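Local coordinates for protein carboxylesterase SOBER1 (Arabidopsis thaliana, PDB 6AVX) that hydrolyses carboxylic esters with a preference for short acyl chains, shows phospholipase A2 activity and dampens the plant hypersensitive response to the bacterial effector AvrBsT, at residues I154-T160 with T183-Y189; G106-A112 with V130-P136. The protein carries 1 engineered substitution. One frame throughout, in Å; residues are numbered along the deposited sequence.

Interaction 1 (I154-T160 with T183-Y189)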
ATOM      1  N   ILE A 154      -7.961  -4.472  -4.981  1.00  7.04           N
ATOM      2  CA  ILE A 154      -6.541  -4.129  -4.951  1.00  6.81           C
ATOM      3  C   ILE A 154      -6.084  -3.864  -6.376  1.00  7.02           C
ATOM      4  O   ILE A 154      -6.374  -4.653  -7.284  1.00  8.92           O
ATOM      5  CB  ILE A 154      -5.698  -5.257  -4.337  1.00  7.49           C
ATOM      6  CG1 ILE A 154      -6.188  -5.623  -2.935  1.00 10.36           C
ATOM      7  CG2 ILE A 154      -4.239  -4.874  -4.311  1.00  9.19           C
ATOM      8  CD1 ILE A 154      -6.085  -4.526  -1.891  1.00 10.74           C
ATOM      9  N   LEU A 155      -5.365  -2.775  -6.571  1.00  6.39           N
ATOM     10  CA  LEU A 155      -4.632  -2.519  -7.806  1.00  6.12           C
ATOM     11  C   LEU A 155      -3.152  -2.555  -7.469  1.00  5.87           C
ATOM     12  O   LEU A 155      -2.684  -1.723  -6.686  1.00  6.13           O
ATOM     13  CB  LEU A 155      -5.004  -1.163  -8.404  1.00  6.80           C
ATOM     14  CG  LEU A 155      -4.135  -0.733  -9.593  1.00  6.82           C
ATOM     15  CD1 LEU A 155      -4.277  -1.683 -10.768  1.00  8.98           C
ATOM     16  CD2 LEU A 155      -4.485   0.665 -10.010  1.00  8.91           C
ATOM     17  N   TRP A 156      -2.424  -3.498  -8.036  1.00  5.76           N
ATOM     18  CA  TRP A 156      -1.000  -3.661  -7.785  1.00  5.98           C
ATOM     19  C   TRP A 156      -0.243  -3.252  -9.036  1.00  6.72           C
ATOM     20  O   TRP A 156      -0.466  -3.835 -10.098  1.00  9.30           O
ATOM     21  CB  TRP A 156      -0.709  -5.123  -7.477  1.00  6.87           C
ATOM     22  CG  TRP A 156       0.645  -5.367  -6.901  1.00  5.88           C
ATOM     23  CD1 TRP A 156       1.854  -5.148  -7.489  1.00  7.21           C
ATOM     24  CD2 TRP A 156       0.929  -5.870  -5.596  1.00  6.32           C
ATOM     25  NE1 TRP A 156       2.868  -5.481  -6.627  1.00  7.33           N
ATOM     26  CE2 TRP A 156       2.322  -5.933  -5.452  1.00  6.80           C
ATOM     27  CE3 TRP A 156       0.120  -6.273  -4.526  1.00  7.37           C
ATOM     28  CZ2 TRP A 156       2.925  -6.398  -4.291  1.00  7.11           C
ATOM     29  CZ3 TRP A 156       0.711  -6.719  -3.374  1.00  7.97           C
ATOM     30  CH2 TRP A 156       2.105  -6.782  -3.263  1.00  7.83           C
ATOM     31  N   SER A 157       0.640  -2.269  -8.912  1.00  5.69           N
ATOM     32  CA  SER A 157       1.460  -1.754 -10.000  1.00  5.46           C
ATOM     33  C   SER A 157       2.905  -2.113  -9.692  1.00  6.82           C
ATOM     34  O   SER A 157       3.357  -1.899  -8.566  1.00  7.05           O
ATOM     35  CB  SER A 157       1.329  -0.234 -10.062  1.00  6.80           C
ATOM     36  OG  SER A 157      -0.011   0.160 -10.346  1.00  7.57           O
ATOM     37  N   HIS A 158       3.635  -2.666 -10.657  1.00  6.35           N
ATOM     38  CA  HIS A 158       5.016  -3.070 -10.393  1.00  7.52           C
ATOM     39  C   HIS A 158       5.839  -2.938 -11.664  1.00  7.35           C
ATOM     40  O   HIS A 158       5.376  -3.295 -12.758  1.00  7.88           O
ATOM     41  CB  HIS A 158       5.086  -4.510  -9.884  1.00  6.40           C
ATOM     42  CG  HIS A 158       6.129  -4.756  -8.839  1.00  6.25           C
ATOM     43  ND1 HIS A 158       5.802  -5.126  -7.549  1.00  6.83           N
ATOM     44  CD2 HIS A 158       7.482  -4.699  -8.882  1.00  7.04           C
ATOM     45  CE1 HIS A 158       6.910  -5.281  -6.848  1.00  5.87           C
ATOM     46  NE2 HIS A 158       7.946  -5.018  -7.630  1.00  6.49           N
ATOM     47  N   GLY A 159       7.065  -2.454 -11.504  1.00  6.47           N
ATOM     48  CA  GLY A 159       7.984  -2.338 -12.622  1.00  8.15           C
ATOM     49  C   GLY A 159       8.694  -3.653 -12.862  1.00  7.72           C
ATOM     50  O   GLY A 159       9.169  -4.309 -11.940  1.00  8.12           O
ATOM     51  N   THR A 160       8.781  -4.035 -14.139  1.00  8.17           N
ATOM     52  CA  THR A 160       9.380  -5.324 -14.454  1.00  9.79           C
ATOM     53  C   THR A 160      10.870  -5.359 -14.159  1.00  9.02           C
ATOM     54  O   THR A 160      11.420  -6.441 -13.935  1.00 10.13           O
ATOM     55  CB  THR A 160       9.174  -5.704 -15.922  1.00 13.68           C
ATOM     56  OG1 THR A 160       9.804  -4.740 -16.768  1.00 14.60           O
ATOM     57  CG2 THR A 160       7.706  -5.787 -16.275  1.00 13.01           C
ATOM     58  N   THR A 183      -9.838  -9.772  -4.758  1.00  9.77           N
ATOM     59  CA  THR A 183      -9.706  -9.486  -6.180  1.00 11.00           C
ATOM     60  C   THR A 183      -8.607  -8.457  -6.400  1.00 10.95           C
ATOM     61  O   THR A 183      -8.633  -7.372  -5.810  1.00 12.80           O
ATOM     62  CB  THR A 183     -11.036  -8.956  -6.712  1.00 13.98           C
ATOM     63  OG1 THR A 183     -12.056  -9.937  -6.479  1.00 18.10           O
ATOM     64  CG2 THR A 183     -10.959  -8.668  -8.199  1.00 19.50           C
ATOM     65  N   CYS A 184      -7.648  -8.790  -7.256  1.00 10.13           N
ATOM     66  CA  CYS A 184      -6.509  -7.923  -7.521  1.00  9.52           C
ATOM     67  C   CYS A 184      -6.311  -7.772  -9.018  1.00 10.50           C
ATOM     68  O   CYS A 184      -6.276  -8.768  -9.749  1.00 12.84           O
ATOM     69  CB  CYS A 184      -5.259  -8.523  -6.888  1.00  9.26           C
ATOM     70  SG  CYS A 184      -3.758  -7.601  -7.153  1.00 12.60           S
ATOM     71  N   GLU A 185      -6.192  -6.533  -9.468  1.00  8.55           N
ATOM     72  CA  GLU A 185      -5.695  -6.241 -10.802  1.00  9.67           C
ATOM     73  C   GLU A 185      -4.203  -5.985 -10.691  1.00  9.57           C
ATOM     74  O   GLU A 185      -3.771  -5.153  -9.886  1.00  9.44           O
ATOM     75  CB  GLU A 185      -6.347  -5.003 -11.414  1.00 11.03           C
ATOM     76  CG  GLU A 185      -5.765  -4.737 -12.821  1.00 15.72           C
ATOM     77  CD  GLU A 185      -6.173  -3.430 -13.469  1.00 19.83           C
ATOM     78  OE1 GLU A 185      -7.111  -2.756 -13.003  1.00 18.81           O
ATOM     79  OE2 GLU A 185      -5.520  -3.088 -14.481  1.00 20.21           O
ATOM     80  N   PHE A 186      -3.412  -6.678 -11.491  1.00  9.96           N
ATOM     81  CA  PHE A 186      -1.971  -6.495 -11.498  1.00 11.55           C
ATOM     82  C   PHE A 186      -1.602  -5.761 -12.780  1.00 10.13           C
ATOM     83  O   PHE A 186      -1.985  -6.186 -13.883  1.00 13.06           O
ATOM     84  CB  PHE A 186      -1.284  -7.851 -11.431  1.00 11.77           C
ATOM     85  CG  PHE A 186       0.198  -7.776 -11.263  1.00 12.76           C
ATOM     86  CD1 PHE A 186       0.777  -7.750 -10.010  1.00 11.55           C
ATOM     87  CD2 PHE A 186       1.025  -7.739 -12.377  1.00 18.34           C
ATOM     88  CE1 PHE A 186       2.169  -7.692  -9.871  1.00 13.49           C
ATOM     89  CE2 PHE A 186       2.399  -7.678 -12.242  1.00 19.28           C
ATOM     90  CZ  PHE A 186       2.968  -7.656 -10.980  1.00 14.64           C
ATOM     91  N   LYS A 187      -0.898  -4.648 -12.642  1.00  9.32           N
ATOM     92  CA  LYS A 187      -0.501  -3.804 -13.762  1.00 10.08           C
ATOM     93  C   LYS A 187       1.021  -3.768 -13.807  1.00 10.06           C
ATOM     94  O   LYS A 187       1.659  -3.155 -12.942  1.00  8.72           O
ATOM     95  CB  LYS A 187      -1.080  -2.399 -13.595  1.00 13.15           C
ATOM     96  CG  LYS A 187      -0.895  -1.491 -14.788  1.00 16.44           C
ATOM     97  CD  LYS A 187      -1.657  -2.003 -15.994  1.00 22.84           C
ATOM     98  CE  LYS A 187      -1.558  -1.036 -17.159  1.00 35.50           C
ATOM     99  NZ  LYS A 187      -1.643  -1.756 -18.457  1.00 41.89           N
ATOM    100  N   ALA A 188       1.603  -4.439 -14.804  1.00 10.72           N
ATOM    101  CA  ALA A 188       3.046  -4.445 -14.986  1.00 10.30           C
ATOM    102  C   ALA A 188       3.456  -3.232 -15.801  1.00 11.24           C
ATOM    103  O   ALA A 188       2.752  -2.820 -16.732  1.00 12.93           O
ATOM    104  CB  ALA A 188       3.499  -5.705 -15.727  1.00 11.91           C
ATOM    105  N   TYR A 189       4.609  -2.671 -15.457  1.00  9.73           N
ATOM    106  CA  TYR A 189       5.189  -1.536 -16.169  1.00 10.02           C
ATOM    107  C   TYR A 189       6.517  -1.980 -16.770  1.00 12.47           C
ATOM    108  O   TYR A 189       7.537  -2.020 -16.061  1.00  9.82           O
ATOM    109  CB  TYR A 189       5.341  -0.328 -15.238  1.00 11.07           C
ATOM    110  CG  TYR A 189       3.981   0.283 -15.029  1.00  9.96           C
ATOM    111  CD1 TYR A 189       3.517   1.245 -15.903  1.00 11.61           C
ATOM    112  CD2 TYR A 189       3.131  -0.159 -14.026  1.00  9.29           C
ATOM    113  CE1 TYR A 189       2.262   1.772 -15.786  1.00 11.09           C
ATOM    114  CE2 TYR A 189       1.857   0.371 -13.895  1.00  9.98           C
ATOM    115  CZ  TYR A 189       1.433   1.339 -14.784  1.00  9.23           C
ATOM    116  OH  TYR A 189       0.180   1.893 -14.715  1.00 10.32           O
TER
HETATM  117  O   HOH W   1      -0.771   1.978 -12.240  1.00  8.55           O

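Interaction 2 (G106-A112 with V130-P136)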
ATOM      1  N   GLY A 106       0.276   3.259  -1.509  1.00  4.97           N
ATOM      2  CA  GLY A 106       1.622   3.448  -1.004  1.00  5.52           C
ATOM      3  C   GLY A 106       2.679   2.814  -1.878  1.00  5.28           C
ATOM      4  O   GLY A 106       2.417   1.880  -2.648  1.00  5.57           O
ATOM      5  N   LEU A 107       3.896   3.317  -1.715  1.00  5.64           N
ATOM      6  CA  LEU A 107       5.072   2.868  -2.450  1.00  5.11           C
ATOM      7  C   LEU A 107       5.953   1.973  -1.593  1.00  5.41           C
ATOM      8  O   LEU A 107       6.373   2.369  -0.503  1.00  5.50           O
ATOM      9  CB  LEU A 107       5.896   4.074  -2.895  1.00  6.87           C
ATOM     10  CG  LEU A 107       7.196   3.748  -3.637  1.00  6.62           C
ATOM     11  CD1 LEU A 107       6.929   3.029  -4.964  1.00  8.02           C
ATOM     12  CD2 LEU A 107       8.019   5.001  -3.865  1.00 10.18           C
ATOM     13  N   SER A 108       6.281   0.793  -2.121  1.00  5.63           N
ATOM     14  CA  SER A 108       7.303  -0.094  -1.588  1.00  6.51           C
ATOM     15  C   SER A 108       6.934  -0.501  -0.167  1.00  5.25           C
ATOM     16  O   SER A 108       5.909  -1.150   0.017  1.00  5.89           O
ATOM     17  CB  SER A 108       8.689   0.520  -1.753  1.00  7.98           C
ATOM     18  OG  SER A 108       9.652  -0.499  -1.549  1.00  9.38           O
ATOM     19  N   GLN A 109       7.704  -0.113   0.848  1.00  5.21           N
ATOM     20  CA  GLN A 109       7.299  -0.410   2.216  1.00  5.00           C
ATOM     21  C   GLN A 109       5.876   0.079   2.494  1.00  5.08           C
ATOM     22  O   GLN A 109       5.091  -0.600   3.159  1.00  5.28           O
ATOM     23  CB  GLN A 109       8.276   0.251   3.191  1.00  5.79           C
ATOM     24  CG  GLN A 109       8.041  -0.141   4.632  1.00  5.95           C
ATOM     25  CD  GLN A 109       8.858   0.674   5.591  1.00  5.98           C
ATOM     26  OE1 GLN A 109       8.847   1.901   5.556  1.00  6.22           O
ATOM     27  NE2 GLN A 109       9.581  -0.010   6.459  1.00  6.80           N
ATOM     28  N   GLY A 110       5.522   1.250   1.980  1.00  4.93           N
ATOM     29  CA  GLY A 110       4.180   1.771   2.155  1.00  5.29           C
ATOM     30  C   GLY A 110       3.137   1.013   1.356  1.00  5.04           C
ATOM     31  O   GLY A 110       1.955   1.010   1.721  1.00  5.62           O
ATOM     32  N   GLY A 111       3.546   0.386   0.251  1.00  5.52           N
ATOM     33  CA  GLY A 111       2.647  -0.499  -0.477  1.00  5.11           C
ATOM     34  C   GLY A 111       2.391  -1.804   0.260  1.00  4.71           C
ATOM     35  O   GLY A 111       1.256  -2.284   0.309  1.00  5.75           O
ATOM     36  N   ALA A 112       3.436  -2.401   0.830  1.00  4.77           N
ATOM     37  CA  ALA A 112       3.246  -3.550   1.709  1.00  5.05           C
ATOM     38  C   ALA A 112       2.308  -3.195   2.856  1.00  5.52           C
ATOM     39  O   ALA A 112       1.408  -3.968   3.207  1.00  5.80           O
ATOM     40  CB  ALA A 112       4.604  -4.009   2.228  1.00  4.94           C
ATOM     41  N   VAL A 130      -1.269  -0.641  -4.419  1.00  5.22           N
ATOM     42  CA  VAL A 130       0.084  -1.014  -4.023  1.00  6.17           C
ATOM     43  C   VAL A 130       1.011  -0.667  -5.175  1.00  6.63           C
ATOM     44  O   VAL A 130       0.767  -1.088  -6.313  1.00  6.37           O
ATOM     45  CB  VAL A 130       0.145  -2.519  -3.718  1.00  5.95           C
ATOM     46  CG1 VAL A 130       1.578  -2.956  -3.442  1.00  6.70           C
ATOM     47  CG2 VAL A 130      -0.802  -2.886  -2.570  1.00  6.45           C
ATOM     48  N   LEU A 131       2.071   0.092  -4.901  1.00  5.47           N
ATOM     49  CA  LEU A 131       3.075   0.407  -5.918  1.00  5.46           C
ATOM     50  C   LEU A 131       4.373  -0.252  -5.493  1.00  5.31           C
ATOM     51  O   LEU A 131       4.958   0.105  -4.463  1.00  6.29           O
ATOM     52  CB  LEU A 131       3.265   1.912  -6.089  1.00  6.28           C
ATOM     53  CG  LEU A 131       2.093   2.710  -6.673  1.00  5.50           C
ATOM     54  CD1 LEU A 131       0.996   2.976  -5.643  1.00  6.85           C
ATOM     55  CD2 LEU A 131       2.599   4.023  -7.234  1.00  6.81           C
ATOM     56  N   SER A 132       4.810  -1.235  -6.254  1.00  5.46           N
ATOM     57  CA  SER A 132       6.124  -1.836  -6.048  1.00  5.25           C
ATOM     58  C   SER A 132       6.304  -2.372  -4.634  1.00  5.98           C
ATOM     59  O   SER A 132       7.368  -2.253  -4.032  1.00  6.05           O
ATOM     60  CB  SER A 132       7.227  -0.846  -6.398  1.00  6.60           C
ATOM     61  OG  SER A 132       6.994  -0.289  -7.691  1.00  8.35           O
ATOM     62  N   GLY A 133       5.254  -2.987  -4.108  1.00  6.22           N
ATOM     63  CA  GLY A 133       5.263  -3.534  -2.776  1.00  6.77           C
ATOM     64  C   GLY A 133       5.560  -5.018  -2.738  1.00  5.73           C
ATOM     65  O   GLY A 133       6.087  -5.614  -3.682  1.00  6.46           O
ATOM     66  N   TRP A 134       5.206  -5.623  -1.612  1.00  6.44           N
ATOM     67  CA  TRP A 134       5.386  -7.052  -1.400  1.00  7.14           C
ATOM     68  C   TRP A 134       4.367  -7.487  -0.364  1.00  6.94           C
ATOM     69  O   TRP A 134       3.723  -6.668   0.274  1.00  6.60           O
ATOM     70  CB  TRP A 134       6.810  -7.377  -0.967  1.00  8.24           C
ATOM     71  CG  TRP A 134       7.219  -6.819   0.374  1.00  7.87           C
ATOM     72  CD1 TRP A 134       7.129  -7.452   1.579  1.00  8.32           C
ATOM     73  CD2 TRP A 134       7.841  -5.555   0.636  1.00  6.84           C
ATOM     74  NE1 TRP A 134       7.635  -6.658   2.564  1.00  8.09           N
ATOM     75  CE2 TRP A 134       8.106  -5.496   2.019  1.00  7.71           C
ATOM     76  CE3 TRP A 134       8.231  -4.485  -0.168  1.00  7.22           C
ATOM     77  CZ2 TRP A 134       8.717  -4.395   2.616  1.00  8.43           C
ATOM     78  CZ3 TRP A 134       8.846  -3.402   0.415  1.00  8.07           C
ATOM     79  CH2 TRP A 134       9.101  -3.370   1.802  1.00  8.39           C
ATOM     80  N   VAL A 135       4.215  -8.799  -0.206  1.00  8.31           N
ATOM     81  CA  VAL A 135       3.296  -9.369   0.772  1.00  8.44           C
ATOM     82  C   VAL A 135       4.034  -9.460   2.103  1.00  8.21           C
ATOM     83  O   VAL A 135       5.007 -10.218   2.199  1.00  8.64           O
ATOM     84  CB  VAL A 135       2.787 -10.744   0.327  1.00 10.39           C
ATOM     85  CG1 VAL A 135       1.806 -11.296   1.354  1.00 11.60           C
ATOM     86  CG2 VAL A 135       2.103 -10.632  -1.029  1.00 11.39           C
ATOM     87  N   PRO A 136       3.632  -8.709   3.139  1.00  8.39           N
ATOM     88  CA  PRO A 136       4.482  -8.585   4.324  1.00  8.94           C
ATOM     89  C   PRO A 136       4.134  -9.553   5.430  1.00  8.70           C
ATOM     90  O   PRO A 136       4.460  -9.311   6.593  1.00 12.52           O
ATOM     91  CB  PRO A 136       4.230  -7.141   4.762  1.00 11.08           C
ATOM     92  CG  PRO A 136       2.816  -6.967   4.475  1.00  9.48           C
ATOM     93  CD  PRO A 136       2.546  -7.710   3.185  1.00  9.75           C
TER

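Interaction 1 (I154-T160 with T183-Y189)
W156 and F186 sit side by side on two parallel strands, and their rings meet at one corner: CD1 of W156 lies 3.5 Å from CE1 of F186. The planes are only 21° apart, but the rings are slid so far past each other that they barely overlap. As bridge partners the two residues share a face of the sheet, and chi1 (-167° and -173°, CG anti to the backbone N in both) lays both rings off in the same sense from their CB atoms. The indole is fixed by its own strand, because NE1 of W156 donates to ND1 of H158 over 3.1 Å, nearly straight and in the plane of both rings. NE2 of H158 is bonded to the carbonyl of V165, so both ring nitrogens of the imidazole are engaged. CB of H158 rests 3.9 Å from CZ of F186, and SG of C184 packs as closely on CB of W156. A173, L174 and L177 of helix 173-180 pack on W156, C184 and F186, and helix 109-120 reaches W156 through L115.

The other face carries L155, S157, E185, K187 and Y189. E185 runs alongside L155, whose CD1 is 3.7 Å from the carboxylate carbon CD, while OE2 bonds Y203. Farther along, a water joins OG of S157 to OH of Y189, 2.7 Å from each. Seven backbone hydrogen bonds alternate between the strands, the last, from T160 N to Y189 O, arriving from above the carbonyl plane. This is one outer pair of parallel strands in the alpha/beta hydrolase sheet, with strand 184-189 at its border.

Interaction 2 (G106-A112 with V130-P136)
L107 and L131 are paired where two parallel strands end, their CA atoms 4.7 Å apart. L131 N donates to G106 O, and S108 N donates to L131 O over 2.8 Å, nearly straight. Beyond this pair the chains part: S108 takes up positive phi (60°, psi -115°), consistent with the strained turn of a nucleophile elbow (G106, S108, G110), and helix 109-120 starts at once, while 133-136 passes along its first turn. G111, lacking a side chain, has its CA 4.4 Å from that of V130.

L107 and L131 cross at about a right angle, CD1 of L107 lying 4.0 Å from CB of L131. The methyls of V130 face the carbonyl of G111, with CG2 3.6 Å from its oxygen. The indole of W134 is the main side chain laid against the helix start. Its CG lies between the backbone N and the carbonyl carbon (chi1 65°), which folds the ring back over 108-112. CB of A112 stands over one face, 3.9 Å from the centroid of the five-membered ring, in a CH-pi contact. The six-membered ring reaches S108 and Q109; OG of S108 is at its edge, 3.6 Å from CZ3. P136 packs on the same alanine methyl.

Q109 directs its amide elsewhere, to S58 and W59. S108, the probable nucleophile of the charge relay, makes no capping bond with its side chain, which touches H194. Across this contact the elbow is joined by two backbone bonds and otherwise by packing, while G110 N to L107 O and A112 N to S108 O secure the turn from within. The arrangement probably presents the serine hydroxyl to the histidine and sets CA of S108 against S132 O, a buried carbonyl with no hydrogen-bond partner.

How the interactions relate
Interactions 1 and 2 lie in the same parallel sheet, their centres about 11 Å apart, and meet where strand 127-131 borders strand 154-159. S157 probably bonds both ways there, its N to V130 O at 2.9 Å and its O to S132 N at 2.8 Å. Past the end of strand 127-131, G133 O has CE1 of H158 and CZ2 of W156 packed against it, each at 3.3 Å. The two contacts approach the probable triad from different strands: interaction 2 contains S108, about 3 Å from H194, whereas H158 of interaction 1 and S132 of interaction 2 each lie about 4 Å from D162, all between nearest side-chain atoms.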